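Local coordinates for Alr4995 protein (Nostoc sp., PDB 6LRF) that probably hydrolyses arginine through a GME-family arginine dihydrolase domain and converts ornithine through a cyclodeaminase domain, making it a bifunctional enzyme of arginine breakdown, at residues K204-A209 / Q238-V243; G179-Y184 / M198-E203. All coordinates share one frame; numbering follows the deposited sequence.

Contact 1: residues K204-A209 / Q238-V243; sequences KRIAIA and QSLTGV
Ile206 and Leu240 meet as aliphatic side chains, with no flat group taking part; the Tyr180 ring lies alongside, touching Ile206, Lys204 and Val243. The contact joins strand 205-207 to helix 234-242 in the arginine dihydrolase domain, whose sequence places it in the GME (guanidino-group modifying enzyme) family. The strand is an outer member of a small mixed sheet, and the last turn of the helix packs beside it. Ile206 carries the strand's share. Its CG1 lies anti to the carbonyl carbon (chi1 -48°), and an extended chi2 of 173° carries CD1 out toward the helix. There CD1 meets CD2 of Leu240 at 3.7 Å, with the two side chains crossing at about a right angle, so the touch is between methyl ends rather than along their lengths. The CG2 branch of Ile206, anti to the backbone N, serves a second neighbour and comes within 4.3 Å of Ser239 CB, a looser touch at the solvent-exposed Ser239. Leu182 of the adjoining strand also packs on Ile206. No hydrogen bond crosses between the two segments, and the touching atoms are all carbons. The helix ends here: Val243 is the first residue to leave helical angles, though its CB still points to the strand. Just before that end, Gly242 N donates to Gln238 O at 2.7 Å, whereas the bond from Val243 N to Ser239 O has lengthened to 3.3 Å.

Contact 2: residues G179-Y184 / M198-E203; sequences GYLLYY and MRVAPE
Leu181 and Val200 point their side chains at each other across the gap between strand 181-183 and the chain leaving helix 190-199. Val200, the first residue past the helix, sets its CG1 anti to the backbone N (chi1 -176°). That methyl reaches toward CB of Leu181, 4.2 Å away, and stands at 4.3 Å from the carbonyl O of Gly179. It thus fits against the point where the loop enters the strand, touching one side chain and one piece of backbone. The CD2 branch of Leu181 is used differently: CD2 sits 3.6 Å above one face of the Tyr183 ring, offset toward the rim, while Ile196 of the helix packs on both residues. Tyr180 begins by pointing away from 198-203, yet its ring extends back far enough for CE2 to lie 3.7 Å from the carbonyl O of Glu203, which approaches the ring obliquely. These contacts belong to a beta-alpha-beta unit in which strand 181-183, helix 190-199 and strand 205-207 follow one another, and 198-203 is the return from the helix to the second strand. Nearby, Arg199 turns to other parts of the chain, forming a salt bridge with Glu155 and a cation-pi contact with Trp131. With no hydrogen bond between 179-184 and 198-203, the contact itself rests on van der Waals packing, while the carbonyl O of Val200 is taken up by a hydrogen bond from Arg205 NH1.

Overall arrangement
Both contacts lie in the arginine dihydrolase domain, with centres about 10 Å apart and on the same side of the chain's centre. They come in series along the chain: contact 2 closes at residue 203, and contact 1 opens at 204. Strands 181-183 and 205-207 are parallel neighbours in one three-stranded mixed sheet, joined by a probable hydrogen bond between Ile206 N and Leu181 O, 2.8 Å. Contact 2 brings the return from helix 190-199 against the first of these strands; contact 1 brings the end of helix 234-242 against the second. The end of one helix and the return from another are thereby set against adjacent strands, joining pieces of the domain around a shared sheet.

Contact 1: residues K204-A209 / Q238-V243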
loop_
_atom_site.group_PDB
_atom_site.type_symbol
_atom_site.label_atom_id
_atom_site.label_comp_id
_atom_site.label_asym_id
_atom_site.label_seq_id
_atom_site.Cartn_x
_atom_site.Cartn_y
_atom_site.Cartn_z
ATOM N N LYS B 204 43.034 -1.326 20.643
ATOM C CA LYS B 204 43.825 -2.223 19.790
ATOM C C LYS B 204 43.049 -2.665 18.539
ATOM O O LYS B 204 43.616 -3.280 17.630
ATOM C CB LYS B 204 44.279 -3.452 20.581
ATOM C CG LYS B 204 45.139 -3.144 21.800
ATOM C CD LYS B 204 46.517 -2.690 21.396
ATOM C CE LYS B 204 47.488 -2.845 22.551
ATOM N NZ LYS B 204 48.831 -2.288 22.210
ATOM N N ARG B 205 41.756 -2.348 18.492
ATOM C CA ARG B 205 40.946 -2.640 17.315
ATOM C C ARG B 205 41.038 -1.532 16.271
ATOM O O ARG B 205 40.788 -0.364 16.559
ATOM C CB ARG B 205 39.480 -2.859 17.704
ATOM C CG ARG B 205 39.282 -3.917 18.777
ATOM C CD ARG B 205 37.908 -4.572 18.714
ATOM N NE ARG B 205 36.796 -3.660 18.999
ATOM C CZ ARG B 205 36.253 -3.483 20.202
ATOM N NH1 ARG B 205 36.723 -4.135 21.257
ATOM N NH2 ARG B 205 35.236 -2.645 20.357
ATOM N N ILE B 206 41.396 -1.912 15.053
ATOM C CA ILE B 206 41.399 -1.000 13.927
ATOM C C ILE B 206 40.362 -1.462 12.916
ATOM O O ILE B 206 40.688 -2.168 11.958
ATOM C CB ILE B 206 42.784 -0.919 13.256
ATOM C CG1 ILE B 206 43.872 -0.710 14.315
ATOM C CG2 ILE B 206 42.798 0.168 12.175
ATOM C CD1 ILE B 206 45.294 -0.791 13.776
ATOM N N ALA B 207 39.106 -1.083 13.147
ATOM C CA ALA B 207 38.032 -1.439 12.226
ATOM C C ALA B 207 38.109 -0.556 10.991
ATOM O O ALA B 207 38.265 0.654 11.104
ATOM C CB ALA B 207 36.677 -1.315 12.900
ATOM N N ILE B 208 38.014 -1.158 9.811
ATOM C CA ILE B 208 38.221 -0.405 8.575
ATOM C C ILE B 208 36.951 -0.232 7.759
ATOM O O ILE B 208 36.014 -1.020 7.872
ATOM C CB ILE B 208 39.279 -1.070 7.672
ATOM C CG1 ILE B 208 38.781 -2.432 7.179
ATOM C CG2 ILE B 208 40.592 -1.200 8.414
ATOM C CD1 ILE B 208 39.563 -2.981 6.014
ATOM N N ALA B 209 36.953 0.817 6.936
ATOM C CA ALA B 209 35.859 1.144 6.028
ATOM C C ALA B 209 35.754 0.125 4.909
ATOM O O ALA B 209 36.735 -0.534 4.580
ATOM C CB ALA B 209 36.060 2.536 5.450
ATOM N N GLN B 238 46.906 6.719 8.363
ATOM C CA GLN B 238 47.028 7.532 9.572
ATOM C C GLN B 238 46.801 6.734 10.850
ATOM O O GLN B 238 47.520 6.928 11.835
ATOM C CB GLN B 238 46.050 8.706 9.523
ATOM C CG GLN B 238 46.728 10.061 9.553
ATOM C CD GLN B 238 45.784 11.163 9.986
ATOM O OE1 GLN B 238 44.879 11.548 9.242
ATOM N NE2 GLN B 238 45.997 11.687 11.191
ATOM N N SER B 239 45.796 5.857 10.838
ATOM C CA SER B 239 45.521 4.996 11.985
ATOM C C SER B 239 46.725 4.106 12.289
ATOM O O SER B 239 47.170 4.020 13.432
ATOM C CB SER B 239 44.274 4.132 11.746
ATOM O OG SER B 239 43.079 4.886 11.874
ATOM N N LEU B 240 47.253 3.457 11.253
ATOM C CA LEU B 240 48.351 2.503 11.406
ATOM C C LEU B 240 49.660 3.188 11.815
ATOM O O LEU B 240 50.361 2.728 12.728
ATOM C CB LEU B 240 48.541 1.716 10.106
ATOM C CG LEU B 240 47.372 0.813 9.695
ATOM C CD1 LEU B 240 47.505 0.343 8.243
ATOM C CD2 LEU B 240 47.270 -0.377 10.639
ATOM N N THR B 241 49.993 4.287 11.144
ATOM C CA THR B 241 51.153 5.081 11.545
ATOM C C THR B 241 50.899 5.713 12.919
ATOM O O THR B 241 51.820 5.865 13.723
ATOM C CB THR B 241 51.480 6.170 10.510
ATOM O OG1 THR B 241 50.280 6.872 10.166
ATOM C CG2 THR B 241 52.062 5.540 9.248
ATOM N N GLY B 242 49.637 6.055 13.179
ATOM C CA GLY B 242 49.222 6.575 14.469
ATOM C C GLY B 242 49.683 5.745 15.654
ATOM O O GLY B 242 50.096 6.304 16.664
ATOM N N VAL B 243 49.623 4.418 15.540
ATOM C CA VAL B 243 50.097 3.552 16.626
ATOM C C VAL B 243 51.455 2.923 16.315
ATOM O O VAL B 243 51.848 1.939 16.941
ATOM C CB VAL B 243 49.086 2.419 16.964
ATOM C CG1 VAL B 243 47.774 3.006 17.481
ATOM C CG2 VAL B 243 48.853 1.498 15.761
#

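Contact 2: residues G179-Y184 / M198-E203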
loop_
_atom_site.group_PDB
_atom_site.type_symbol
_atom_site.label_atom_id
_atom_site.label_comp_id
_atom_site.label_asym_id
_atom_site.label_seq_id
_atom_site.Cartn_x
_atom_site.Cartn_y
_atom_site.Cartn_z
ATOM N N GLY B 179 49.545 -6.638 19.747
ATOM C CA GLY B 179 48.141 -6.832 20.084
ATOM C C GLY B 179 47.093 -6.228 19.158
ATOM O O GLY B 179 45.896 -6.358 19.411
ATOM N N TYR B 180 47.521 -5.575 18.083
ATOM C CA TYR B 180 46.570 -4.878 17.224
ATOM C C TYR B 180 45.809 -5.816 16.290
ATOM O O TYR B 180 46.289 -6.887 15.934
ATOM C CB TYR B 180 47.283 -3.792 16.427
ATOM C CG TYR B 180 47.643 -2.610 17.299
ATOM C CD1 TYR B 180 48.903 -2.502 17.875
ATOM C CD2 TYR B 180 46.698 -1.628 17.584
ATOM C CE1 TYR B 180 49.226 -1.428 18.684
ATOM C CE2 TYR B 180 47.007 -0.555 18.399
ATOM C CZ TYR B 180 48.273 -0.460 18.944
ATOM O OH TYR B 180 48.576 0.613 19.751
ATOM N N LEU B 181 44.604 -5.406 15.913
ATOM C CA LEU B 181 43.785 -6.194 15.009
ATOM C C LEU B 181 43.207 -5.317 13.928
ATOM O O LEU B 181 42.441 -4.400 14.208
ATOM C CB LEU B 181 42.648 -6.900 15.751
ATOM C CG LEU B 181 41.662 -7.547 14.769
ATOM C CD1 LEU B 181 42.317 -8.706 14.011
ATOM C CD2 LEU B 181 40.393 -8.017 15.462
ATOM N N LEU B 182 43.575 -5.615 12.691
ATOM C CA LEU B 182 43.041 -4.934 11.528
ATOM C C LEU B 182 41.950 -5.803 10.927
ATOM O O LEU B 182 42.226 -6.918 10.475
ATOM C CB LEU B 182 44.156 -4.675 10.514
ATOM C CG LEU B 182 43.788 -3.990 9.201
ATOM C CD1 LEU B 182 43.650 -2.501 9.434
ATOM C CD2 LEU B 182 44.837 -4.287 8.128
ATOM N N TYR B 183 40.709 -5.328 10.946
ATOM C CA TYR B 183 39.608 -6.167 10.502
ATOM C C TYR B 183 38.429 -5.350 10.008
ATOM O O TYR B 183 38.320 -4.155 10.281
ATOM C CB TYR B 183 39.170 -7.124 11.629
ATOM C CG TYR B 183 38.279 -6.536 12.705
ATOM C CD1 TYR B 183 37.004 -7.052 12.943
ATOM C CD2 TYR B 183 38.707 -5.476 13.488
ATOM C CE1 TYR B 183 36.180 -6.522 13.939
ATOM C CE2 TYR B 183 37.900 -4.944 14.483
ATOM C CZ TYR B 183 36.639 -5.463 14.702
ATOM O OH TYR B 183 35.851 -4.918 15.690
ATOM N N TYR B 184 37.558 -6.017 9.263
ATOM C CA TYR B 184 36.365 -5.403 8.706
ATOM C C TYR B 184 35.101 -6.034 9.294
ATOM O O TYR B 184 34.650 -7.075 8.810
ATOM C CB TYR B 184 36.369 -5.546 7.188
ATOM C CG TYR B 184 35.095 -5.072 6.535
ATOM C CD1 TYR B 184 34.679 -3.752 6.667
ATOM C CD2 TYR B 184 34.315 -5.937 5.782
ATOM C CE1 TYR B 184 33.513 -3.308 6.067
ATOM C CE2 TYR B 184 33.150 -5.502 5.178
ATOM C CZ TYR B 184 32.757 -4.186 5.324
ATOM O OH TYR B 184 31.599 -3.742 4.730
HETATM N N MSE B 198 35.216 -9.119 22.758
HETATM C CA MSE B 198 35.606 -9.620 24.087
HETATM C C MSE B 198 37.110 -9.923 24.205
HETATM O O MSE B 198 37.685 -9.829 25.291
HETATM C CB MSE B 198 34.816 -10.878 24.455
HETATM C CG MSE B 198 33.394 -10.606 24.939
HETATM SE SE MSE B 198 32.443 -12.241 25.445
HETATM C CE MSE B 198 32.423 -13.149 23.728
ATOM N N ARG B 199 37.750 -10.280 23.096
ATOM C CA ARG B 199 39.144 -10.734 23.129
ATOM C C ARG B 199 40.136 -9.618 22.797
ATOM O O ARG B 199 41.323 -9.699 23.130
ATOM C CB ARG B 199 39.340 -11.892 22.152
ATOM C CG ARG B 199 38.578 -13.152 22.536
ATOM C CD ARG B 199 39.301 -13.875 23.628
ATOM N NE ARG B 199 38.672 -15.141 23.986
ATOM C CZ ARG B 199 39.360 -16.238 24.282
ATOM N NH1 ARG B 199 40.693 -16.214 24.236
ATOM N NH2 ARG B 199 38.727 -17.355 24.611
ATOM N N VAL B 200 39.650 -8.588 22.116
ATOM C CA VAL B 200 40.501 -7.471 21.728
ATOM C C VAL B 200 39.910 -6.164 22.247
ATOM O O VAL B 200 38.765 -5.839 21.928
ATOM C CB VAL B 200 40.659 -7.386 20.194
ATOM C CG1 VAL B 200 41.632 -6.286 19.817
ATOM C CG2 VAL B 200 41.121 -8.721 19.637
ATOM N N ALA B 201 40.696 -5.443 23.049
ATOM C CA ALA B 201 40.307 -4.141 23.608
ATOM C C ALA B 201 40.152 -3.088 22.510
ATOM O O ALA B 201 40.872 -3.135 21.513
ATOM C CB ALA B 201 41.347 -3.678 24.658
ATOM N N PRO B 202 39.225 -2.124 22.697
ATOM C CA PRO B 202 38.851 -1.131 21.674
ATOM C C PRO B 202 40.012 -0.303 21.103
ATOM O O PRO B 202 39.965 0.058 19.926
ATOM C CB PRO B 202 37.872 -0.218 22.417
ATOM C CG PRO B 202 37.301 -1.069 23.485
ATOM C CD PRO B 202 38.427 -1.961 23.927
ATOM N N GLU B 203 41.024 0.000 21.914
ATOM C CA GLU B 203 42.160 0.801 21.444
ATOM C C GLU B 203 43.062 0.001 20.506
ATOM O O GLU B 203 43.783 0.583 19.688
ATOM C CB GLU B 203 43.001 1.328 22.617
ATOM C CG GLU B 203 42.257 1.457 23.935
ATOM C CD GLU B 203 42.196 0.143 24.703
ATOM O OE1 GLU B 203 41.075 -0.248 25.103
ATOM O OE2 GLU B 203 43.264 -0.491 24.899
#